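Local structure of DUF3298 domain-containing protein (Pseudomonas aeruginosa, 4E72) at residues E17-G22 against E26-V31. The protein is of unknown function, belongs to the DUF3298 family and, judging by a lipoprotein-type signal in its natural precursor, is probably exported and membrane-anchored. Residues are numbered along the deposited sequence; the frame is centred on the assembly and turned at random.
Sequences EHLKPG and EQCPLV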
loop_
_atom_site.group_PDB
_atom_site.type_symbol
_atom_site.label_atom_id
_atom_site.label_comp_id
_atom_site.label_asym_id
_atom_site.label_seq_id
_atom_site.Cartn_x
_atom_site.Cartn_y
_atom_site.Cartn_z
ATOM N N GLU A 17 9.262 -8.816 16.680
ATOM C CA GLU A 17 10.015 -7.613 16.985
ATOM C C GLU A 17 11.358 -8.093 17.520
ATOM O O GLU A 17 11.393 -8.827 18.512
ATOM C CB GLU A 17 9.276 -6.713 17.969
ATOM C CG GLU A 17 10.031 -5.429 18.295
ATOM C CD GLU A 17 9.138 -4.312 18.805
ATOM O OE1 GLU A 17 8.834 -4.309 20.019
ATOM O OE2 GLU A 17 8.715 -3.458 17.989
ATOM N N HIS A 18 12.455 -7.740 16.826
ATOM C CA HIS A 18 13.780 -8.170 17.231
ATOM C C HIS A 18 14.716 -6.991 17.415
ATOM O O HIS A 18 14.748 -6.044 16.612
ATOM C CB HIS A 18 14.358 -9.183 16.236
ATOM C CG HIS A 18 13.588 -10.476 16.159
ATOM N ND1 HIS A 18 13.269 -11.052 14.944
ATOM C CD2 HIS A 18 13.116 -11.272 17.149
ATOM C CE1 HIS A 18 12.618 -12.170 15.229
ATOM N NE2 HIS A 18 12.496 -12.341 16.540
ATOM N N LEU A 19 15.458 -7.045 18.521
ATOM C CA LEU A 19 16.450 -6.045 18.874
ATOM C C LEU A 19 17.796 -6.521 18.447
ATOM O O LEU A 19 18.010 -7.734 18.391
ATOM C CB LEU A 19 16.452 -5.791 20.411
ATOM C CG LEU A 19 15.251 -5.081 21.022
ATOM C CD1 LEU A 19 15.501 -4.814 22.487
ATOM C CD2 LEU A 19 14.953 -3.756 20.323
ATOM N N LYS A 20 18.724 -5.581 18.159
ATOM C CA LYS A 20 20.135 -5.909 17.869
ATOM C C LYS A 20 20.696 -6.711 19.058
ATOM O O LYS A 20 20.549 -6.282 20.197
ATOM C CB LYS A 20 20.983 -4.639 17.637
ATOM C CG LYS A 20 22.453 -4.920 17.337
ATOM C CD LYS A 20 23.169 -3.694 16.791
ATOM C CE LYS A 20 24.646 -3.934 16.548
ATOM N NZ LYS A 20 24.921 -4.761 15.320
ATOM N N PRO A 21 21.277 -7.893 18.836
ATOM C CA PRO A 21 21.798 -8.676 19.978
ATOM C C PRO A 21 22.906 -7.950 20.774
ATOM O O PRO A 21 23.781 -7.291 20.193
ATOM C CB PRO A 21 22.354 -9.947 19.311
ATOM C CG PRO A 21 21.632 -10.034 18.003
ATOM C CD PRO A 21 21.470 -8.604 17.559
ATOM N N GLY A 22 22.825 -8.087 22.102
ATOM C CA GLY A 22 23.792 -7.587 23.086
ATOM C C GLY A 22 23.709 -6.118 23.425
ATOM O O GLY A 22 24.500 -5.622 24.238
ATOM N N GLU A 26 17.374 2.218 25.239
ATOM C CA GLU A 26 16.260 2.739 24.444
ATOM C C GLU A 26 16.690 2.996 22.976
ATOM O O GLU A 26 15.837 3.021 22.072
ATOM C CB GLU A 26 15.678 4.028 25.105
ATOM C CG GLU A 26 16.696 5.103 25.477
ATOM C CD GLU A 26 16.208 6.286 26.302
ATOM O OE1 GLU A 26 15.124 6.838 25.997
ATOM O OE2 GLU A 26 16.953 6.703 27.221
ATOM N N GLN A 27 18.015 3.154 22.751
ATOM C CA GLN A 27 18.652 3.428 21.461
ATOM C C GLN A 27 19.061 2.139 20.716
ATOM O O GLN A 27 19.786 2.225 19.720
ATOM C CB GLN A 27 19.895 4.319 21.678
ATOM C CG GLN A 27 19.588 5.782 21.994
ATOM C CD GLN A 27 19.325 6.576 20.742
ATOM O OE1 GLN A 27 18.182 6.695 20.275
ATOM N NE2 GLN A 27 20.386 7.123 20.162
ATOM N N CYS A 28 18.618 0.954 21.192
ATOM C CA CYS A 28 18.950 -0.333 20.562
ATOM C C CYS A 28 18.190 -0.500 19.231
ATOM O O CYS A 28 16.958 -0.484 19.239
ATOM C CB CYS A 28 18.676 -1.503 21.504
ATOM S SG CYS A 28 18.895 -3.139 20.738
ATOM N N PRO A 29 18.913 -0.679 18.087
ATOM C CA PRO A 29 18.231 -0.901 16.784
ATOM C C PRO A 29 17.237 -2.061 16.841
ATOM O O PRO A 29 17.490 -3.074 17.500
ATOM C CB PRO A 29 19.393 -1.189 15.838
ATOM C CG PRO A 29 20.550 -0.449 16.456
ATOM C CD PRO A 29 20.385 -0.712 17.916
ATOM N N LEU A 30 16.092 -1.872 16.177
ATOM C CA LEU A 30 14.891 -2.714 16.196
ATOM C C LEU A 30 14.314 -2.957 14.805
ATOM O O LEU A 30 14.197 -2.023 14.013
ATOM C CB LEU A 30 13.853 -1.918 17.051
ATOM C CG LEU A 30 12.439 -2.448 17.313
ATOM C CD1 LEU A 30 11.951 -1.955 18.676
ATOM C CD2 LEU A 30 11.446 -1.930 16.260
ATOM N N VAL A 31 13.895 -4.201 14.539
ATOM C CA VAL A 31 13.208 -4.617 13.310
ATOM C C VAL A 31 11.879 -5.252 13.697
ATOM O O VAL A 31 11.850 -6.242 14.435
ATOM C CB VAL A 31 14.013 -5.543 12.353
ATOM C CG1 VAL A 31 13.155 -5.947 11.150
ATOM C CG2 VAL A 31 15.280 -4.852 11.873
#
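His18 and Val31 face each other as an antiparallel hydrogen-bonded pair, and their two main-chain bonds, His18 N to Val31 O and Val31 N to His18 O, are both 2.9 Å long and nearly straight. A third bond, from Lys20 N to Pro29 O (2.9 Å), carries the pairing past the strand end into the loop, although its N-H is bent further from the line, to 156°. The same carbonyls also take CA-H···O contacts, from Glu17 to Val31 O, from Leu30 to His18 O and from Leu19 to Pro29 O.

Apolar packing gathers on the face that bears Leu19 and Leu30, a non-hydrogen-bonded pair. Leu19 CD2 meets Leu30 CD1 at 3.9 Å, while Leu19 CB lies 3.6 Å from Cys28 SG. Glu17 runs its extended chain across the branches of Leu30, its CG lying opposite the backbone N (chi1 -179°); its OE2 comes within 3.6 Å of Leu30 CD2 and is hydrogen-bonded to Asn32. On the other face, Val31 packs on helix 68-78. Near the turn, Lys20 CB rests 4.0 Å from Pro29 CD.

Two polar side chains reach that helix: His18 ND1 bonds to Glu72 OE2 and Lys20 NZ to Leu76 O. This is the loop end of a beta hairpin whose strand 12-19 is outermost in the mixed sheet. Its chemistry implies that the backbone bonds set the register, the apolar contacts of Leu19, Leu30 and Cys28 hold the two segments to each other, and Val31, His18 and Lys20 tie them to helix 68-78.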